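Local coordinates for glutathione S-transferase, N-terminal domain protein (Pseudomonas putida, PDB 4NAX) that probably works as a glutathione-dependent transferase of the GST superfamily and binds one molecule of glutathione disulfide per subunit, at residues Gln117-Phe121 with Val163-His167; Gln172-Tyr178 with Asn216-Arg220. All coordinates share one frame; numbering follows the deposited sequence. Where two conformers were deposited one is given.

Interaction 1 of 2, residues Gln117-Phe121 with Val163-His167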
loop_
_atom_site.group_PDB
_atom_site.type_symbol
_atom_site.label_atom_id
_atom_site.label_comp_id
_atom_site.label_asym_id
_atom_site.label_seq_id
_atom_site.Cartn_x
_atom_site.Cartn_y
_atom_site.Cartn_z
ATOM N N GLN A 117 3.627 -6.099 -7.134
ATOM C CA GLN A 117 4.255 -4.826 -7.426
ATOM C C GLN A 117 3.217 -3.773 -7.813
ATOM O O GLN A 117 3.189 -2.674 -7.258
ATOM C CB GLN A 117 5.266 -5.010 -8.550
ATOM C CG GLN A 117 5.794 -3.747 -9.188
ATOM C CD GLN A 117 6.636 -4.134 -10.383
ATOM O OE1 GLN A 117 7.826 -4.402 -10.267
ATOM N NE2 GLN A 117 5.983 -4.285 -11.520
ATOM N N TRP A 118 2.360 -4.094 -8.780
ATOM C CA TRP A 118 1.376 -3.117 -9.200
ATOM C C TRP A 118 0.309 -2.835 -8.137
ATOM O O TRP A 118 -0.174 -1.705 -8.033
ATOM C CB TRP A 118 0.777 -3.508 -10.544
ATOM C CG TRP A 118 1.765 -3.334 -11.673
ATOM C CD1 TRP A 118 2.321 -4.328 -12.445
ATOM C CD2 TRP A 118 2.343 -2.106 -12.136
ATOM N NE1 TRP A 118 3.193 -3.782 -13.357
ATOM C CE2 TRP A 118 3.224 -2.421 -13.187
ATOM C CE3 TRP A 118 2.204 -0.774 -11.767
ATOM C CZ2 TRP A 118 3.928 -1.427 -13.890
ATOM C CZ3 TRP A 118 2.889 0.196 -12.457
ATOM C CH2 TRP A 118 3.747 -0.137 -13.506
ATOM N N LEU A 119 -0.013 -3.841 -7.331
ATOM C CA LEU A 119 -0.874 -3.635 -6.173
ATOM C C LEU A 119 -0.271 -2.637 -5.179
ATOM O O LEU A 119 -0.956 -1.750 -4.676
ATOM C CB LEU A 119 -1.176 -4.978 -5.500
ATOM C CG LEU A 119 -2.048 -4.912 -4.252
ATOM C CD1 LEU A 119 -3.428 -4.351 -4.552
ATOM C CD2 LEU A 119 -2.133 -6.296 -3.600
ATOM N N MET A 120 1.026 -2.786 -4.916
ATOM C CA MET A 120 1.719 -1.870 -3.999
ATOM C C MET A 120 1.814 -0.447 -4.581
ATOM O O MET A 120 1.659 0.534 -3.858
ATOM C CB MET A 120 3.120 -2.402 -3.720
ATOM C CG MET A 120 3.142 -3.659 -2.866
ATOM S SD MET A 120 2.564 -3.332 -1.194
ATOM C CE MET A 120 2.632 -5.009 -0.558
ATOM N N PHE A 121 2.038 -0.339 -5.885
ATOM C CA PHE A 121 2.027 0.929 -6.592
ATOM C C PHE A 121 0.669 1.622 -6.374
ATOM O O PHE A 121 0.588 2.838 -6.120
ATOM C CB PHE A 121 2.329 0.689 -8.077
ATOM C CG PHE A 121 2.019 1.842 -8.993
ATOM C CD1 PHE A 121 2.944 2.841 -9.219
ATOM C CD2 PHE A 121 0.812 1.895 -9.651
ATOM C CE1 PHE A 121 2.668 3.872 -10.099
ATOM C CE2 PHE A 121 0.526 2.933 -10.522
ATOM C CZ PHE A 121 1.456 3.928 -10.735
ATOM N N VAL A 163 2.429 6.773 -15.889
ATOM C CA VAL A 163 3.038 5.468 -15.626
ATOM C C VAL A 163 2.067 4.359 -16.040
ATOM O O VAL A 163 2.447 3.414 -16.731
ATOM C CB VAL A 163 3.456 5.317 -14.144
ATOM C CG1 VAL A 163 3.936 3.920 -13.865
ATOM C CG2 VAL A 163 4.551 6.324 -13.779
ATOM N N LEU A 164 0.814 4.479 -15.622
ATOM C CA LEU A 164 -0.189 3.509 -16.014
ATOM C C LEU A 164 -0.362 3.432 -17.521
ATOM O O LEU A 164 -0.454 2.344 -18.101
ATOM C CB LEU A 164 -1.538 3.821 -15.375
ATOM C CG LEU A 164 -1.693 3.600 -13.888
ATOM C CD1 LEU A 164 -3.098 4.011 -13.483
ATOM C CD2 LEU A 164 -1.455 2.148 -13.497
ATOM N N ASP A 165 -0.432 4.601 -18.151
ATOM C CA ASP A 165 -0.734 4.677 -19.570
ATOM C C ASP A 165 0.365 4.023 -20.398
ATOM O O ASP A 165 0.094 3.274 -21.341
ATOM C CB ASP A 165 -0.921 6.134 -19.977
ATOM C CG ASP A 165 -1.621 6.285 -21.295
ATOM O OD1 ASP A 165 -2.803 5.921 -21.382
ATOM O OD2 ASP A 165 -0.978 6.796 -22.241
ATOM N N ARG A 166 1.615 4.331 -20.063
ATOM C CA ARG A 166 2.739 3.758 -20.781
ATOM C C ARG A 166 2.782 2.254 -20.564
ATOM O O ARG A 166 3.101 1.483 -21.479
ATOM C CB ARG A 166 4.058 4.416 -20.388
ATOM C CG ARG A 166 4.137 5.869 -20.859
ATOM C CD ARG A 166 5.510 6.489 -20.616
ATOM N NE ARG A 166 5.843 6.531 -19.192
ATOM C CZ ARG A 166 5.443 7.469 -18.331
ATOM N NH1 ARG A 166 5.799 7.393 -17.053
ATOM N NH2 ARG A 166 4.699 8.483 -18.736
ATOM N N HIS A 167 2.489 1.821 -19.340
ATOM C CA HIS A 167 2.514 0.399 -19.049
ATOM C C HIS A 167 1.451 -0.368 -19.851
ATOM O O HIS A 167 1.678 -1.491 -20.298
ATOM C CB HIS A 167 2.305 0.170 -17.546
ATOM C CG HIS A 167 2.244 -1.272 -17.187
ATOM N ND1 HIS A 167 3.349 -2.086 -17.231
ATOM C CD2 HIS A 167 1.199 -2.066 -16.867
ATOM C CE1 HIS A 167 2.988 -3.319 -16.920
ATOM N NE2 HIS A 167 1.690 -3.330 -16.694
#
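Trp118 reaches across to His167 and Val163, and Phe121 to Val163 and Leu164; these five side chains fill the space between two nearly antiparallel helices, whose segment axes come no nearer than 13.3 Å. The tight part is the aromatic pair. Trp118 CZ2 lies over one face of the His167 ring, 3.5 Å from ND1, with the planes inclined at 43°, neither stacked nor edge-to-face. On the far side of the indole, Gln117 NE2 sits above the ring toward its rim. With CG of His167 placed opposite the backbone N (chi1 177°), the imidazole extends toward the tryptophan, and a hydrogen bond from His167 NE2 to the carbonyl O of Met174 helps fix its rotation.

Packing is looser around Val163. Its CG1 stands 4.1 Å from Trp118 CH2, near the indole plane, and 4.0 Å from Phe121 CE1. Leu164 comes closer, bringing CD2 to 3.7 Å from Phe121 CE2. No hydrogen bond crosses between the two segments. Four of the five side chains are buried, while His167 remains partly exposed.

In the helical C-terminal domain of the GST fold, helices 109-137 and 148-168 meet here beside helix 180-193, whose Ala181 touches Trp118 and Ile185 touches Leu164. The second subunit borders the contact: its Phe88 packs edge-to-face with Trp118, and its Asn68 touches Phe121 and Val163.

Interaction 2 of 2, residues Gln172-Tyr178 with Asn216-Arg220; sequences QWMAEEY and NFLER
The phenol of Tyr178 takes the guanidinium of Arg220 over one face in an off-centre cation-pi contact, CZ lying 4.0 Å from the ring centroid and the two planes 34° apart. Arg220 NE makes the closest approach, 3.3 Å from Tyr178 CE2. A bend at chi3 (66°) turns the arginine back over the ring, and CD adds an off-centre CH-pi contact to the same phenol. Phe217 crosses Tyr178 at about a right angle, with Tyr178 CE1 at the edge of its ring and in its plane. The indole of Trp173 is sandwiched: one face carries a water that lies toward the rim, and over the centre of the opposite face sits Tyr178 CD1 from the same loop. At the indole's edge, near its plane, CH2 comes 4.0 Å from Phe217 CA, so the ring abuts the helix backbone.

Glu40 supplies the polar partner of both ends, accepting a hydrogen bond from Tyr178 OH and forming a salt bridge with Arg220 NE. Its carboxylate probably helps hold the guanidinium against the phenol.

Toward solvent, two waters replace direct bonds. Asn216 OD1 accepts from both; one water also donates to Gln172 O (2.6 Å), and the other accepts from Gln172 NE2 (2.8 Å).

Arg220 is the N-cap residue of helix 221-226. The arrangement belongs to the all-helical C-terminal domain of the GST fold, where the loop leading into helix 180-193 packs on the end of helix 208-219, and Glu40 ties it to helix 31-41 of the thioredoxin-like domain.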
loop_
_atom_site.group_PDB
_atom_site.type_symbol
_atom_site.label_atom_id
_atom_site.label_comp_id
_atom_site.label_asym_id
_atom_site.label_seq_id
_atom_site.Cartn_x
_atom_site.Cartn_y
_atom_site.Cartn_z
ATOM N N GLN A 172 -3.858 -5.722 -22.259
ATOM C CA GLN A 172 -5.225 -5.666 -21.761
ATOM C C GLN A 172 -5.305 -5.244 -20.299
ATOM O O GLN A 172 -6.223 -4.523 -19.921
ATOM C CB GLN A 172 -5.915 -7.027 -21.935
ATOM C CG GLN A 172 -5.982 -7.505 -23.372
ATOM C CD GLN A 172 -6.560 -6.468 -24.320
ATOM O OE1 GLN A 172 -5.957 -6.129 -25.343
ATOM N NE2 GLN A 172 -7.735 -5.972 -23.994
ATOM N N TRP A 173 -4.354 -5.702 -19.483
ATOM C CA TRP A 173 -4.414 -5.545 -18.034
ATOM C C TRP A 173 -3.030 -5.261 -17.462
ATOM O O TRP A 173 -2.020 -5.269 -18.179
ATOM C CB TRP A 173 -5.033 -6.782 -17.366
ATOM C CG TRP A 173 -6.415 -7.122 -17.815
ATOM C CD1 TRP A 173 -6.792 -8.233 -18.516
ATOM C CD2 TRP A 173 -7.619 -6.391 -17.545
ATOM N NE1 TRP A 173 -8.145 -8.214 -18.733
ATOM C CE2 TRP A 173 -8.681 -7.103 -18.145
ATOM C CE3 TRP A 173 -7.899 -5.187 -16.893
ATOM C CZ2 TRP A 173 -10.004 -6.664 -18.093
ATOM C CZ3 TRP A 173 -9.230 -4.747 -16.835
ATOM C CH2 TRP A 173 -10.261 -5.491 -17.429
ATOM N N MET A 174 -2.968 -4.971 -16.172
ATOM C CA MET A 174 -1.678 -4.661 -15.552
ATOM C C MET A 174 -0.677 -5.811 -15.639
ATOM O O MET A 174 0.517 -5.601 -15.924
ATOM C CB MET A 174 -1.873 -4.253 -14.093
ATOM C CG MET A 174 -2.637 -2.946 -13.907
ATOM S SD MET A 174 -1.930 -1.496 -14.716
ATOM C CE MET A 174 -0.407 -1.297 -13.797
ATOM N N ALA A 175 -1.152 -7.019 -15.362
ATOM C CA ALA A 175 -0.357 -8.228 -15.501
ATOM C C ALA A 175 -0.908 -9.036 -16.678
ATOM O O ALA A 175 -1.799 -8.575 -17.387
ATOM C CB ALA A 175 -0.374 -9.027 -14.212
ATOM N N GLU A 176 -0.352 -10.221 -16.924
ATOM C CA GLU A 176 -0.736 -10.996 -18.108
ATOM C C GLU A 176 -2.185 -11.447 -18.103
ATOM O O GLU A 176 -2.786 -11.607 -19.171
ATOM C CB GLU A 176 0.218 -12.179 -18.319
ATOM C CG GLU A 176 1.609 -11.696 -18.750
ATOM C CD GLU A 176 2.682 -12.768 -18.828
ATOM O OE1 GLU A 176 2.454 -13.898 -18.357
ATOM O OE2 GLU A 176 3.781 -12.464 -19.350
ATOM N N GLU A 177 -2.736 -11.641 -16.909
ATOM C CA GLU A 177 -4.161 -11.900 -16.740
ATOM C C GLU A 177 -4.776 -10.835 -15.843
ATOM O O GLU A 177 -4.102 -10.275 -14.965
ATOM C CB GLU A 177 -4.408 -13.278 -16.111
ATOM C CG GLU A 177 -4.054 -14.463 -16.997
ATOM C CD GLU A 177 -2.565 -14.751 -17.024
ATOM O OE1 GLU A 177 -2.017 -14.900 -18.134
ATOM O OE2 GLU A 177 -1.939 -14.816 -15.944
ATOM N N TYR A 178 -6.062 -10.562 -16.059
ATOM C CA TYR A 178 -6.853 -9.741 -15.154
ATOM C C TYR A 178 -6.580 -10.177 -13.722
ATOM O O TYR A 178 -6.529 -11.370 -13.418
ATOM C CB TYR A 178 -8.332 -9.904 -15.492
ATOM C CG TYR A 178 -9.314 -9.145 -14.610
ATOM C CD1 TYR A 178 -9.287 -7.766 -14.532
ATOM C CD2 TYR A 178 -10.299 -9.823 -13.902
ATOM C CE1 TYR A 178 -10.220 -7.068 -13.779
ATOM C CE2 TYR A 178 -11.232 -9.148 -13.147
ATOM C CZ TYR A 178 -11.194 -7.764 -13.077
ATOM O OH TYR A 178 -12.136 -7.062 -12.346
ATOM N N ASN A 216 -13.036 -1.087 -20.325
ATOM C CA ASN A 216 -13.162 -2.535 -20.311
ATOM C C ASN A 216 -13.521 -3.047 -18.888
ATOM O O ASN A 216 -14.352 -3.937 -18.706
ATOM C CB ASN A 216 -11.856 -3.222 -20.727
ATOM C CG ASN A 216 -11.444 -2.966 -22.162
ATOM O OD1 ASN A 216 -10.273 -3.230 -22.517
ATOM N ND2 ASN A 216 -12.356 -2.497 -22.998
ATOM N N PHE A 217 -12.867 -2.483 -17.883
ATOM C CA PHE A 217 -13.098 -2.830 -16.490
ATOM C C PHE A 217 -14.566 -2.583 -16.114
ATOM O O PHE A 217 -15.237 -3.453 -15.539
ATOM C CB PHE A 217 -12.184 -1.973 -15.623
ATOM C CG PHE A 217 -12.287 -2.248 -14.139
ATOM C CD1 PHE A 217 -11.685 -3.363 -13.577
ATOM C CD2 PHE A 217 -12.948 -1.373 -13.305
ATOM C CE1 PHE A 217 -11.744 -3.589 -12.212
ATOM C CE2 PHE A 217 -13.001 -1.578 -11.943
ATOM C CZ PHE A 217 -12.385 -2.687 -11.384
ATOM N N LEU A 218 -15.075 -1.413 -16.490
ATOM C CA LEU A 218 -16.418 -1.018 -16.093
ATOM C C LEU A 218 -17.510 -1.820 -16.810
ATOM O O LEU A 218 -18.639 -1.871 -16.349
ATOM C CB LEU A 218 -16.617 0.494 -16.275
ATOM C CG LEU A 218 -15.758 1.376 -15.371
ATOM C CD1 LEU A 218 -15.884 2.837 -15.765
ATOM C CD2 LEU A 218 -16.093 1.182 -13.907
ATOM N N GLU A 219 -17.177 -2.456 -17.925
ATOM C CA GLU A 219 -18.123 -3.335 -18.624
ATOM C C GLU A 219 -18.348 -4.659 -17.905
ATOM O O GLU A 219 -19.316 -5.365 -18.191
ATOM C CB GLU A 219 -17.633 -3.626 -20.060
ATOM C CG GLU A 219 -17.741 -2.428 -21.004
ATOM C CD GLU A 219 -16.865 -2.544 -22.251
ATOM O OE1 GLU A 219 -16.647 -1.505 -22.929
ATOM O OE2 GLU A 219 -16.382 -3.665 -22.550
ATOM N N ARG A 220 -17.445 -5.030 -17.001
ATOM C CA ARG A 220 -17.543 -6.345 -16.377
ATOM C C ARG A 220 -18.742 -6.407 -15.421
ATOM O O ARG A 220 -18.918 -5.521 -14.587
ATOM C CB ARG A 220 -16.269 -6.684 -15.618
ATOM C CG ARG A 220 -15.026 -6.810 -16.481
ATOM C CD ARG A 220 -13.807 -7.172 -15.657
ATOM N NE ARG A 220 -13.893 -8.498 -15.064
ATOM C CZ ARG A 220 -13.570 -9.627 -15.678
ATOM N NH1 ARG A 220 -13.108 -9.623 -16.927
ATOM N NH2 ARG A 220 -13.652 -10.774 -15.027
HETATM O O HOH W 1 -8.787 -4.630 -20.425
HETATM O O HOH W 2 -8.559 -3.508 -24.956
#

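From the N terminus, the chain runs through the thioredoxin-like domain into helix 109-137, and interaction 1 closes the excursion from there to helix 148-168, most of it helical. Interaction 2 follows in series, neither nested nor crossed: it brings the end of helix 208-219 back to the loop after helix 148-168, with helix 180-193 lying in the stretch of chain between. Met174 lies between the two contacts, whose centres are 13 Å apart, and its CE packs on Trp118 and Leu164. Together they tie the helices of the C-terminal domain to one another, interaction 1 beside the second subunit, interaction 2 beside helix 31-41.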